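Local coordinates for malate dehydrogenase (Pyrococcus horikoshii, PDB 1V9N), which catalyses the NAD-dependent oxidation of (S)-malate to oxaloacetate, a reversible step of the tricarboxylic acid cycle, at residues A[143-154]-A[165-175]; A[255-263]-A[275-283]. All coordinates share one frame; numbering follows the deposited sequence.

Interaction 1 (A[143-154]-A[165-175]); sequences MIGISMTNSRPL and LGTNPIALAAP. With NDP (NADPH dihydro-nicotinamide-adenine-dinucleotide phosphate), chain B.
Strands 144-149 and 170-174 pair antiparallel inside the central mixed sheet, and the chain that leaves 144-149 and the chain that leads into 170-174 line the nicotinamide pocket. Gly145 and Ala173 exchange two backbone bonds, N to O 2.9 Å each way, and Ser147 and Ala171 form a second hydrogen-bonded pair. On the sheet face carrying Ile146, its CG1 meets Leu172 CD1 at 3.9 Å; Leu172 brings its branch there because CG stands anti to the backbone N (chi1 -176°). Met148, a selenomethionine, lies side by side with Ile170, both pointing the same way. At the end of strand 144-149, Thr149 CG2 packs against Pro169 CG at 3.5 Å. Beyond it Thr167 N donates to Ser151 OG (3.2 Å, bent to 137° at the hydrogen), and a further backbone bond, nearly straight, joins Leu154 N to Leu165 O at 2.8 Å. The cofactor rests on this end: Pro169 CD is 3.6 Å from C4N of the nicotinamide. Thr167 OG1 comes to 3.2 Å from C5N, and Ser151 CB faces the carboxamide O7N. Asp184 and Ala186 also bind the NADPH, as do His243 and Lys244 of the second subunit. An antiparallel strand pair whose flanking loops line the nicotinamide forms part of the NADPH site in this LDH2/MDH2-family enzyme, whose fold is distinct from the Rossmann-type malate dehydrogenases.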
# COMPACT_ATOMS: atom_id res chain seq x y z
N MSE A 143 -6.77 -0.23 18.06
CA MSE A 143 -6.49 0.78 17.04
C MSE A 143 -5.97 0.14 15.76
O MSE A 143 -5.63 -1.03 15.74
CB MSE A 143 -5.43 1.75 17.57
CG MSE A 143 -5.75 2.34 18.92
SE MSE A 143 -4.34 3.48 19.57
CE MSE A 143 -4.94 3.65 21.41
N ILE A 144 -5.92 0.92 14.69
CA ILE A 144 -5.40 0.43 13.41
C ILE A 144 -3.90 0.69 13.42
O ILE A 144 -3.44 1.80 13.73
CB ILE A 144 -6.02 1.17 12.21
CG1 ILE A 144 -7.52 0.87 12.13
CG2 ILE A 144 -5.28 0.75 10.91
CD1 ILE A 144 -8.24 1.61 11.03
N GLY A 145 -3.13 -0.33 13.09
CA GLY A 145 -1.69 -0.17 13.07
C GLY A 145 -1.13 -0.46 11.69
O GLY A 145 -1.53 -1.42 11.03
N ILE A 146 -0.22 0.41 11.25
CA ILE A 146 0.44 0.25 9.97
C ILE A 146 1.94 0.33 10.19
O ILE A 146 2.42 1.22 10.91
CB ILE A 146 0.05 1.35 8.97
CG1 ILE A 146 -1.42 1.20 8.57
CG2 ILE A 146 0.96 1.28 7.74
CD1 ILE A 146 -1.95 2.37 7.76
N SER A 147 2.68 -0.61 9.62
CA SER A 147 4.12 -0.60 9.74
C SER A 147 4.79 -1.00 8.44
O SER A 147 4.28 -1.84 7.70
CB SER A 147 4.59 -1.55 10.85
OG SER A 147 5.99 -1.41 11.03
N MSE A 148 5.92 -0.36 8.15
CA MSE A 148 6.69 -0.63 6.95
C MSE A 148 8.16 -0.50 7.32
O MSE A 148 8.50 0.10 8.34
CB MSE A 148 6.40 0.42 5.87
CG MSE A 148 4.97 0.56 5.43
SE MSE A 148 4.79 2.13 4.27
CE MSE A 148 2.87 2.39 4.44
N THR A 149 9.02 -1.05 6.47
CA THR A 149 10.45 -0.99 6.67
C THR A 149 11.14 -1.23 5.32
O THR A 149 10.62 -1.96 4.48
CB THR A 149 10.94 -2.07 7.66
OG1 THR A 149 12.35 -1.93 7.87
CG2 THR A 149 10.66 -3.48 7.11
N ASN A 150 12.28 -0.59 5.11
CA ASN A 150 13.00 -0.82 3.87
C ASN A 150 14.01 -1.91 4.21
O ASN A 150 14.02 -2.43 5.33
CB ASN A 150 13.68 0.47 3.37
CG ASN A 150 14.67 1.04 4.35
OD1 ASN A 150 14.98 0.44 5.38
ND2 ASN A 150 15.18 2.22 4.03
N SER A 151 14.84 -2.29 3.25
CA SER A 151 15.80 -3.35 3.51
C SER A 151 16.95 -3.32 2.51
O SER A 151 17.10 -2.37 1.75
CB SER A 151 15.11 -4.71 3.45
OG SER A 151 14.60 -4.95 2.14
N ARG A 152 17.75 -4.38 2.52
CA ARG A 152 18.88 -4.49 1.61
C ARG A 152 18.36 -4.60 0.19
O ARG A 152 17.26 -5.11 -0.03
CB ARG A 152 19.71 -5.73 1.95
CG ARG A 152 20.28 -5.74 3.35
CD ARG A 152 21.18 -6.94 3.60
NE ARG A 152 20.49 -8.21 3.39
CZ ARG A 152 20.54 -8.93 2.28
NH1 ARG A 152 21.27 -8.51 1.25
NH2 ARG A 152 19.87 -10.07 2.18
N PRO A 153 19.12 -4.11 -0.79
CA PRO A 153 18.67 -4.20 -2.18
C PRO A 153 18.61 -5.66 -2.64
O PRO A 153 19.61 -6.38 -2.58
CB PRO A 153 19.72 -3.38 -2.94
CG PRO A 153 20.96 -3.57 -2.10
CD PRO A 153 20.42 -3.42 -0.70
N LEU A 154 17.44 -6.08 -3.10
CA LEU A 154 17.24 -7.46 -3.55
C LEU A 154 16.30 -7.55 -4.74
O LEU A 154 16.23 -8.58 -5.40
CB LEU A 154 16.65 -8.30 -2.41
CG LEU A 154 17.49 -8.63 -1.17
CD1 LEU A 154 16.59 -8.75 0.05
CD2 LEU A 154 18.25 -9.92 -1.40
N LEU A 165 16.06 -2.29 -5.32
CA LEU A 165 14.96 -2.03 -4.39
C LEU A 165 14.90 -3.09 -3.29
O LEU A 165 15.35 -4.23 -3.48
CB LEU A 165 13.63 -2.03 -5.16
CG LEU A 165 13.54 -1.10 -6.37
CD1 LEU A 165 12.21 -1.32 -7.07
CD2 LEU A 165 13.69 0.35 -5.94
N GLY A 166 14.33 -2.73 -2.15
CA GLY A 166 14.21 -3.68 -1.06
C GLY A 166 12.90 -4.44 -1.15
O GLY A 166 12.02 -4.07 -1.92
N THR A 167 12.77 -5.51 -0.37
CA THR A 167 11.55 -6.30 -0.36
C THR A 167 10.48 -5.55 0.43
O THR A 167 9.32 -5.98 0.52
CB THR A 167 11.81 -7.70 0.21
OG1 THR A 167 12.62 -7.60 1.39
CG2 THR A 167 12.52 -8.56 -0.83
N ASN A 168 10.90 -4.42 0.98
CA ASN A 168 10.07 -3.48 1.73
C ASN A 168 8.62 -3.88 1.97
O ASN A 168 7.74 -3.57 1.19
CB ASN A 168 10.13 -2.14 0.99
CG ASN A 168 11.55 -1.71 0.71
OD1 ASN A 168 12.50 -2.31 1.23
ND2 ASN A 168 11.72 -0.67 -0.09
N PRO A 169 8.37 -4.56 3.10
CA PRO A 169 7.01 -5.00 3.43
C PRO A 169 6.08 -3.91 3.92
O PRO A 169 6.50 -2.81 4.30
CB PRO A 169 7.26 -6.07 4.50
CG PRO A 169 8.40 -5.47 5.27
CD PRO A 169 9.32 -4.93 4.16
N ILE A 170 4.79 -4.22 3.88
CA ILE A 170 3.73 -3.34 4.34
C ILE A 170 2.81 -4.19 5.21
O ILE A 170 2.42 -5.29 4.83
CB ILE A 170 2.87 -2.80 3.18
CG1 ILE A 170 3.72 -1.90 2.28
CG2 ILE A 170 1.67 -2.05 3.74
CD1 ILE A 170 2.99 -1.41 1.04
N ALA A 171 2.48 -3.68 6.39
CA ALA A 171 1.60 -4.41 7.29
C ALA A 171 0.52 -3.51 7.87
O ALA A 171 0.78 -2.36 8.22
CB ALA A 171 2.41 -5.04 8.42
N LEU A 172 -0.70 -4.04 7.95
CA LEU A 172 -1.82 -3.33 8.53
C LEU A 172 -2.60 -4.31 9.39
O LEU A 172 -2.97 -5.40 8.94
CB LEU A 172 -2.75 -2.74 7.46
CG LEU A 172 -3.90 -1.89 8.04
CD1 LEU A 172 -4.33 -0.86 7.02
CD2 LEU A 172 -5.08 -2.78 8.44
N ALA A 173 -2.84 -3.92 10.63
CA ALA A 173 -3.60 -4.75 11.55
C ALA A 173 -4.76 -3.92 12.07
O ALA A 173 -4.62 -2.72 12.33
CB ALA A 173 -2.71 -5.18 12.71
N ALA A 174 -5.93 -4.54 12.19
CA ALA A 174 -7.10 -3.85 12.69
C ALA A 174 -7.84 -4.81 13.62
O ALA A 174 -7.89 -6.01 13.36
CB ALA A 174 -8.00 -3.44 11.54
N PRO A 175 -8.42 -4.30 14.71
CA PRO A 175 -9.14 -5.19 15.62
C PRO A 175 -10.49 -5.62 15.03
O PRO A 175 -11.08 -4.90 14.22
CB PRO A 175 -9.30 -4.34 16.88
CG PRO A 175 -9.43 -2.96 16.33
CD PRO A 175 -8.38 -2.92 15.24
PA NDP B . 2.84 -14.11 2.48
O1A NDP B . 3.17 -15.23 3.32
O2A NDP B . 2.64 -14.22 0.99
O5B NDP B . 1.52 -13.40 3.13
C5B NDP B . 0.94 -12.21 2.56
C4B NDP B . -0.25 -11.84 3.47
O4B NDP B . -1.39 -12.46 2.86
C3B NDP B . -0.23 -12.32 4.90
O3B NDP B . -0.80 -11.27 5.73
C2B NDP B . -1.06 -13.55 4.95
O2B NDP B . -1.65 -13.91 6.22
C1B NDP B . -2.02 -13.29 3.83
N9A NDP B . -2.47 -14.50 3.09
C8A NDP B . -1.73 -15.66 2.72
N7A NDP B . -2.47 -16.50 2.04
C5A NDP B . -3.71 -15.93 1.94
C6A NDP B . -4.95 -16.31 1.34
N6A NDP B . -5.06 -17.47 0.68
N1A NDP B . -6.04 -15.47 1.43
C2A NDP B . -5.95 -14.27 2.10
N3A NDP B . -4.82 -13.83 2.70
C4A NDP B . -3.73 -14.71 2.58
O3 NDP B . 3.81 -12.89 2.67
PN NDP B . 5.34 -12.54 2.42
O1N NDP B . 5.33 -11.42 1.48
O2N NDP B . 5.92 -13.85 1.96
O5D NDP B . 5.80 -12.14 3.89
C5D NDP B . 7.04 -12.60 4.49
C4D NDP B . 7.21 -12.02 5.95
O4D NDP B . 8.49 -11.43 6.00
C3D NDP B . 6.23 -10.91 6.38
O3D NDP B . 5.83 -11.17 7.73
C2D NDP B . 6.99 -9.61 6.20
O2D NDP B . 6.53 -8.61 7.09
C1D NDP B . 8.45 -10.08 6.45
N1N NDP B . 9.47 -9.29 5.71
C2N NDP B . 10.38 -8.54 6.50
C3N NDP B . 11.39 -7.78 5.78
C7N NDP B . 12.36 -6.98 6.54
O7N NDP B . 13.26 -6.31 6.01
N7N NDP B . 12.31 -6.95 7.90
C4N NDP B . 11.42 -7.84 4.36
C5N NDP B . 10.52 -8.59 3.61
C6N NDP B . 9.54 -9.32 4.28
P2B NDP B . -1.11 -14.98 7.21
O1X NDP B . -2.35 -15.64 7.64
O2X NDP B . -0.42 -14.32 8.35
O3X NDP B . -0.18 -15.94 6.47

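Interaction 2 (A[255-263]-A[275-283]); sequences LSGILSGGT and GSNVCHFFM
Ser260 OG, where the last turn of helix 242-258 meets Cys279, donates to Ser256 O at 2.6 Å. It also accepts a weak bond from Gly262 N at 3.1 Å and touches Cys279 SG. With chi1 at 70° the hydroxyl stands between the backbone N and the carbonyl carbon, turned back over the helix end. With an alanine in place of Ser260, which has no hydroxyl to give to Ser256 O or take from Gly262 N, the turn through Gly262 would probably be freer to shift against Cys279 SG. The chain leaves the helix in a Schellman motif, with Gly261 at positive phi. Next along, Gly262 passes so near the thiol that a CB on it would clash with Cys279 SG, while Cys279 CB packs on Ser256 O. Earlier in the helix, Leu255 CB touches Phe281 CD1 at 3.8 Å, and Ser256 OG, weakly bonded to Val252 O, lies 3.6 Å from Phe281 CB. At the other end Thr263 CG2 lies 3.4 Å from Asn277 ND2, their side chains crossing at a slant. A water donates to Gly261 O at 3.1 Å and accepts a weak bond from Asn277 ND2. Since no direct hydrogen bond links the two segments, they are joined by van der Waals contact, much of it round the Cys279 sulfur, and by this water; Ser260 OG bonds within its own segment, and Asn277 OD1 is held by Asn124 N.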
# COMPACT_ATOMS: atom_id res chain seq x y z
N LEU A 255 8.52 6.84 2.45
CA LEU A 255 7.96 7.08 3.78
C LEU A 255 8.93 6.73 4.91
O LEU A 255 8.89 7.33 5.98
CB LEU A 255 6.65 6.29 3.95
CG LEU A 255 5.50 6.73 3.03
CD1 LEU A 255 4.31 5.80 3.19
CD2 LEU A 255 5.10 8.16 3.35
N SER A 256 9.79 5.75 4.65
CA SER A 256 10.76 5.31 5.64
C SER A 256 12.13 5.98 5.51
O SER A 256 12.53 6.77 6.36
CB SER A 256 10.95 3.79 5.55
OG SER A 256 9.74 3.10 5.77
N GLY A 257 12.85 5.64 4.45
CA GLY A 257 14.19 6.16 4.24
C GLY A 257 14.37 7.61 3.86
O GLY A 257 15.22 8.30 4.44
N ILE A 258 13.61 8.09 2.88
CA ILE A 258 13.74 9.47 2.43
C ILE A 258 13.19 10.49 3.44
O ILE A 258 13.89 11.44 3.81
CB ILE A 258 13.03 9.69 1.07
CG1 ILE A 258 13.53 8.67 0.04
CG2 ILE A 258 13.33 11.10 0.56
CD1 ILE A 258 15.03 8.73 -0.22
N LEU A 259 11.96 10.29 3.88
CA LEU A 259 11.32 11.21 4.82
C LEU A 259 12.03 11.34 6.17
O LEU A 259 11.99 12.39 6.80
CB LEU A 259 9.87 10.79 5.05
CG LEU A 259 9.02 11.65 5.98
CD1 LEU A 259 8.93 13.09 5.46
CD2 LEU A 259 7.63 11.03 6.09
N SER A 260 12.68 10.27 6.61
CA SER A 260 13.36 10.27 7.90
C SER A 260 14.76 10.87 7.85
O SER A 260 15.38 11.11 8.89
CB SER A 260 13.49 8.85 8.43
OG SER A 260 14.41 8.12 7.63
N GLY A 261 15.26 11.12 6.65
CA GLY A 261 16.62 11.64 6.53
C GLY A 261 17.58 10.47 6.70
O GLY A 261 18.77 10.67 6.98
N GLY A 262 17.06 9.26 6.56
CA GLY A 262 17.89 8.07 6.67
C GLY A 262 18.46 7.75 5.30
O GLY A 262 19.23 8.54 4.75
N THR A 263 18.12 6.59 4.74
CA THR A 263 18.59 6.24 3.41
C THR A 263 17.65 5.22 2.78
O THR A 263 16.84 4.61 3.48
CB THR A 263 20.04 5.67 3.44
OG1 THR A 263 20.57 5.69 2.11
CG2 THR A 263 20.06 4.24 3.95
N GLY A 275 26.24 1.26 10.89
CA GLY A 275 25.50 2.14 9.99
C GLY A 275 24.65 1.41 8.96
O GLY A 275 24.58 1.84 7.81
N SER A 276 24.00 0.31 9.35
CA SER A 276 23.15 -0.41 8.39
C SER A 276 22.10 0.56 7.85
O SER A 276 21.72 0.50 6.68
CB SER A 276 22.45 -1.59 9.06
OG SER A 276 23.40 -2.55 9.52
N ASN A 277 21.64 1.44 8.73
CA ASN A 277 20.66 2.46 8.42
C ASN A 277 19.33 1.94 7.87
O ASN A 277 18.83 2.43 6.86
CB ASN A 277 21.28 3.49 7.46
CG ASN A 277 20.74 4.89 7.66
OD1 ASN A 277 20.01 5.16 8.62
ND2 ASN A 277 21.10 5.81 6.76
N VAL A 278 18.78 0.92 8.52
CA VAL A 278 17.48 0.40 8.12
C VAL A 278 16.51 1.44 8.67
O VAL A 278 16.71 1.95 9.78
CB VAL A 278 17.17 -0.97 8.76
CG1 VAL A 278 15.77 -1.41 8.37
CG2 VAL A 278 18.19 -2.00 8.31
N CYS A 279 15.47 1.77 7.91
CA CYS A 279 14.50 2.76 8.36
C CYS A 279 13.10 2.16 8.43
O CYS A 279 12.77 1.25 7.67
CB CYS A 279 14.52 3.97 7.42
SG CYS A 279 16.15 4.83 7.35
N HIS A 280 12.28 2.67 9.35
CA HIS A 280 10.93 2.15 9.53
C HIS A 280 9.88 3.25 9.53
O HIS A 280 10.18 4.42 9.76
CB HIS A 280 10.80 1.40 10.86
CG HIS A 280 11.98 0.54 11.21
ND1 HIS A 280 12.50 -0.40 10.35
CD2 HIS A 280 12.70 0.45 12.35
CE1 HIS A 280 13.49 -1.03 10.95
NE2 HIS A 280 13.64 -0.53 12.16
N PHE A 281 8.64 2.85 9.28
CA PHE A 281 7.49 3.75 9.26
C PHE A 281 6.42 3.12 10.15
O PHE A 281 6.11 1.94 10.00
CB PHE A 281 6.94 3.90 7.84
CG PHE A 281 5.67 4.72 7.75
CD1 PHE A 281 5.73 6.11 7.65
CD2 PHE A 281 4.42 4.10 7.79
CE1 PHE A 281 4.56 6.87 7.59
CE2 PHE A 281 3.25 4.86 7.73
CZ PHE A 281 3.32 6.25 7.63
N PHE A 282 5.87 3.89 11.08
CA PHE A 282 4.83 3.39 11.98
C PHE A 282 3.68 4.39 11.98
O PHE A 282 3.90 5.60 12.08
CB PHE A 282 5.37 3.23 13.40
CG PHE A 282 6.59 2.35 13.50
CD1 PHE A 282 6.47 0.96 13.48
CD2 PHE A 282 7.86 2.92 13.57
CE1 PHE A 282 7.61 0.15 13.52
CE2 PHE A 282 9.00 2.12 13.62
CZ PHE A 282 8.87 0.73 13.59
N MSE A 283 2.46 3.88 11.86
CA MSE A 283 1.30 4.74 11.87
C MSE A 283 0.16 4.09 12.62
O MSE A 283 -0.16 2.91 12.41
CB MSE A 283 0.86 5.04 10.44
CG MSE A 283 -0.34 5.96 10.35
SE MSE A 283 -0.85 6.20 8.52
CE MSE A 283 -2.72 5.76 8.65
O HOH W 1 21.42 9.14 7.38

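The two contacts follow one another in series, without nesting or crossing. From the N terminus, interaction 1 closes the loop of residues 155-164 by setting strand 170-174 beside strand 144-149. Much later, helix 242-258 ends, and interaction 2 closes the loop of residues 264-274 by bringing strand 278-285 back against the helix end. That strand enters the sheet on the other side of 144-149 from 170-174, Ile146 N lying 2.8 Å from Met283 O in a probable hydrogen bond. Asn150 OD1 takes the backbone N of Cys279. Across the dimer, Ile144 packs on Leu259 of the second subunit and Leu255 on Ile285 of the second subunit, so both contacts reach the interface.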